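Local structure of eukaryotic translation initiation factor 5A-2 (Arabidopsis thaliana, 3HKS) at residues A[44-49]-A[70-75]. The protein promotes translation elongation and termination by binding between the exit and peptidyl sites of stalled ribosomes, notably at polyproline stretches. Residues are numbered along the deposited sequence; the frame is centred on the assembly and turned at random.
Sequences NRPCKV and IDIFTA
Arg45 grips the carboxylate of Asp71 side-on with two nitrogens. NE of Arg45 donates to OD2 of Asp71 at 2.6 Å, and the bond is nearly straight at 165°. NH2 of Arg45 reaches the syn lone pair of Asp71 OD1 at 3.0 Å. The two flat groups lie nearly coplanar, 23° apart. The arginine chain bends at chi2 and chi3, which folds the guanidinium back over Pro46, whose CD lies under one face. With CG anti to its backbone N (chi1 -173°), Asp71 turns its carboxylate to Arg45 and to the following backbone. Phe73 N donates to Asp71 OD1 at 2.9 Å. Thr74 N donates to Asp71 OD1 at 3.1 Å. Three donors thus hold this oxygen and fix the carboxylate, and the charge of Arg45 probably helps to keep it ionised. NH1 of Arg45 makes a further salt bridge to Glu154.

The strands pair antiparallel beside this grip. Lys48 and Ile70 form a hydrogen-bonded pair, and Ile72 N donates to Pro46 O at 3.0 Å. Cys47 and Asp71 face each other as a non-hydrogen-bonded pair. Pro46 CG touches the Phe73 ring at CE2, 3.9 Å away, while Met149 and Ser151 of strand 142-151 approach this apolar patch from the second domain.

At the Lys48 end the backbones stay tightly bonded, but the side chains meet only loosely. Lys48 CB meets Ile72 CG2 at 4.2 Å, but the rest of the exposed lysine chain leads away, as does the end of Ile70. This is the open end of the antiparallel hairpin of strands 45-55 and 64-71, where an Asx turn at Asp71 starts the turn toward strand 77-83, in the SH3-like N-terminal domain of eIF-5A.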
ATOM      1  N   ASN A  44      11.825  -2.901  -8.037  1.00 25.36           N
ATOM      2  CA  ASN A  44      10.867  -3.886  -7.520  1.00 25.34           C
ATOM      3  C   ASN A  44      10.114  -3.430  -6.257  1.00 24.27           C
ATOM      4  O   ASN A  44       9.630  -4.253  -5.487  1.00 24.83           O
ATOM      5  CB  ASN A  44      11.532  -5.271  -7.358  1.00 26.38           C
ATOM      6  CG  ASN A  44      10.545  -6.446  -7.556  1.00 30.16           C
ATOM      7  OD1 ASN A  44      10.512  -7.375  -6.745  1.00 33.75           O
ATOM      8  ND2 ASN A  44       9.758  -6.413  -8.644  1.00 32.55           N
ATOM      9  N   ARG A  45      10.010  -2.114  -6.072  1.00 22.81           N
ATOM     10  CA  ARG A  45       9.335  -1.530  -4.912  1.00 21.63           C
ATOM     11  C   ARG A  45       8.139  -0.692  -5.361  1.00 20.55           C
ATOM     12  O   ARG A  45       8.255   0.096  -6.283  1.00 20.08           O
ATOM     13  CB  ARG A  45      10.298  -0.668  -4.069  1.00 21.50           C
ATOM     14  CG  ARG A  45      11.474  -1.425  -3.442  1.00 22.37           C
ATOM     15  CD  ARG A  45      11.007  -2.513  -2.452  1.00 22.99           C
ATOM     16  NE  ARG A  45      10.128  -1.940  -1.438  1.00 24.57           N
ATOM     17  CZ  ARG A  45       9.334  -2.639  -0.632  1.00 26.22           C
ATOM     18  NH1 ARG A  45       9.290  -3.963  -0.708  1.00 26.33           N
ATOM     19  NH2 ARG A  45       8.574  -2.003   0.251  1.00 26.35           N
ATOM     20  N   PRO A  46       6.976  -0.887  -4.721  1.00 20.11           N
ATOM     21  CA  PRO A  46       5.819  -0.041  -5.067  1.00 19.49           C
ATOM     22  C   PRO A  46       5.946   1.353  -4.455  1.00 19.01           C
ATOM     23  O   PRO A  46       6.074   1.481  -3.240  1.00 19.07           O
ATOM     24  CB  PRO A  46       4.625  -0.815  -4.491  1.00 19.38           C
ATOM     25  CG  PRO A  46       5.226  -1.657  -3.336  1.00 19.81           C
ATOM     26  CD  PRO A  46       6.668  -1.917  -3.699  1.00 19.50           C
ATOM     27  N   CYS A  47       5.932   2.393  -5.293  1.00 18.21           N
ATOM     28  CA  CYS A  47       6.150   3.749  -4.811  1.00 17.37           C
ATOM     29  C   CYS A  47       5.050   4.674  -5.274  1.00 17.27           C
ATOM     30  O   CYS A  47       4.515   4.494  -6.362  1.00 17.27           O
ATOM     31  CB  CYS A  47       7.501   4.292  -5.283  1.00 16.68           C
ATOM     32  SG  CYS A  47       8.894   3.221  -4.998  1.00 17.72           S
ATOM     33  N   LYS A  48       4.721   5.671  -4.453  1.00 17.52           N
ATOM     34  CA  LYS A  48       3.783   6.712  -4.866  1.00 18.05           C
ATOM     35  C   LYS A  48       4.559   7.850  -5.488  1.00 17.91           C
ATOM     36  O   LYS A  48       5.527   8.326  -4.909  1.00 17.84           O
ATOM     37  CB  LYS A  48       2.941   7.240  -3.700  1.00 18.31           C
ATOM     38  CG  LYS A  48       2.096   8.449  -4.104  1.00 20.27           C
ATOM     39  CD  LYS A  48       1.097   8.877  -3.058  1.00 24.55           C
ATOM     40  CE  LYS A  48      -0.295   8.427  -3.481  1.00 28.05           C
ATOM     41  NZ  LYS A  48      -1.376   9.285  -2.935  1.00 31.38           N
ATOM     42  N   VAL A  49       4.117   8.285  -6.666  1.00 18.40           N
ATOM     43  CA  VAL A  49       4.775   9.368  -7.399  1.00 18.66           C
ATOM     44  C   VAL A  49       4.479  10.731  -6.758  1.00 19.55           C
ATOM     45  O   VAL A  49       3.310  11.144  -6.660  1.00 19.53           O
ATOM     46  CB  VAL A  49       4.396   9.367  -8.921  1.00 18.59           C
ATOM     47  CG1 VAL A  49       5.103  10.506  -9.653  1.00 17.61           C
ATOM     48  CG2 VAL A  49       4.760   8.032  -9.563  1.00 15.89           C
ATOM     49  N   ILE A  70       7.904   7.692  -3.600  1.00 20.19           N
ATOM     50  CA  ILE A  70       8.127   7.262  -2.206  1.00 19.92           C
ATOM     51  C   ILE A  70       7.625   5.834  -1.971  1.00 19.82           C
ATOM     52  O   ILE A  70       6.441   5.543  -2.179  1.00 19.02           O
ATOM     53  CB  ILE A  70       7.464   8.250  -1.184  1.00 20.02           C
ATOM     54  CG1 ILE A  70       7.924   9.703  -1.423  1.00 20.44           C
ATOM     55  CG2 ILE A  70       7.698   7.795   0.280  1.00 19.37           C
ATOM     56  CD1 ILE A  70       9.386   9.979  -1.162  1.00 20.60           C
ATOM     57  N   ASP A  71       8.528   4.947  -1.555  1.00 20.04           N
ATOM     58  CA  ASP A  71       8.170   3.561  -1.234  1.00 20.99           C
ATOM     59  C   ASP A  71       6.988   3.559  -0.255  1.00 21.35           C
ATOM     60  O   ASP A  71       7.080   4.163   0.821  1.00 21.58           O
ATOM     61  CB  ASP A  71       9.375   2.848  -0.631  1.00 20.87           C
ATOM     62  CG  ASP A  71       9.143   1.371  -0.424  1.00 22.16           C
ATOM     63  OD1 ASP A  71       8.084   0.978   0.119  1.00 22.44           O
ATOM     64  OD2 ASP A  71      10.045   0.590  -0.790  1.00 24.29           O
ATOM     65  N   ILE A  72       5.882   2.906  -0.632  1.00 21.33           N
ATOM     66  CA  ILE A  72       4.630   2.997   0.152  1.00 21.14           C
ATOM     67  C   ILE A  72       4.645   2.258   1.503  1.00 21.56           C
ATOM     68  O   ILE A  72       3.784   2.496   2.348  1.00 21.17           O
ATOM     69  CB  ILE A  72       3.352   2.632  -0.676  1.00 21.00           C
ATOM     70  CG1 ILE A  72       3.235   1.123  -0.909  1.00 19.76           C
ATOM     71  CG2 ILE A  72       3.291   3.451  -1.990  1.00 20.95           C
ATOM     72  CD1 ILE A  72       1.896   0.689  -1.554  1.00 17.45           C
ATOM     73  N   PHE A  73       5.628   1.380   1.696  1.00 22.34           N
ATOM     74  CA  PHE A  73       5.789   0.652   2.953  1.00 23.86           C
ATOM     75  C   PHE A  73       6.968   1.166   3.787  1.00 24.87           C
ATOM     76  O   PHE A  73       6.873   1.221   5.011  1.00 25.60           O
ATOM     77  CB  PHE A  73       5.946  -0.853   2.704  1.00 23.75           C
ATOM     78  CG  PHE A  73       4.747  -1.490   2.059  1.00 23.72           C
ATOM     79  CD1 PHE A  73       3.548  -1.613   2.756  1.00 23.37           C
ATOM     80  CD2 PHE A  73       4.813  -1.960   0.752  1.00 21.96           C
ATOM     81  CE1 PHE A  73       2.441  -2.192   2.164  1.00 23.13           C
ATOM     82  CE2 PHE A  73       3.709  -2.548   0.152  1.00 22.11           C
ATOM     83  CZ  PHE A  73       2.523  -2.665   0.857  1.00 22.96           C
ATOM     84  N   THR A  74       8.068   1.541   3.131  1.00 25.65           N
ATOM     85  CA  THR A  74       9.296   1.921   3.839  1.00 26.19           C
ATOM     86  C   THR A  74       9.506   3.432   3.902  1.00 27.05           C
ATOM     87  O   THR A  74      10.341   3.918   4.680  1.00 26.69           O
ATOM     88  CB  THR A  74      10.558   1.247   3.253  1.00 26.23           C
ATOM     89  OG1 THR A  74      10.915   1.875   2.017  1.00 26.01           O
ATOM     90  CG2 THR A  74      10.344  -0.253   3.031  1.00 25.18           C
ATOM     91  N   ALA A  75       8.742   4.169   3.090  1.00 27.82           N
ATOM     92  CA  ALA A  75       8.849   5.633   3.015  1.00 28.60           C
ATOM     93  C   ALA A  75      10.182   6.139   2.437  1.00 28.78           C
ATOM     94  O   ALA A  75      10.460   7.342   2.458  1.00 29.01           O
ATOM     95  CB  ALA A  75       8.562   6.280   4.388  1.00 28.99           C
TER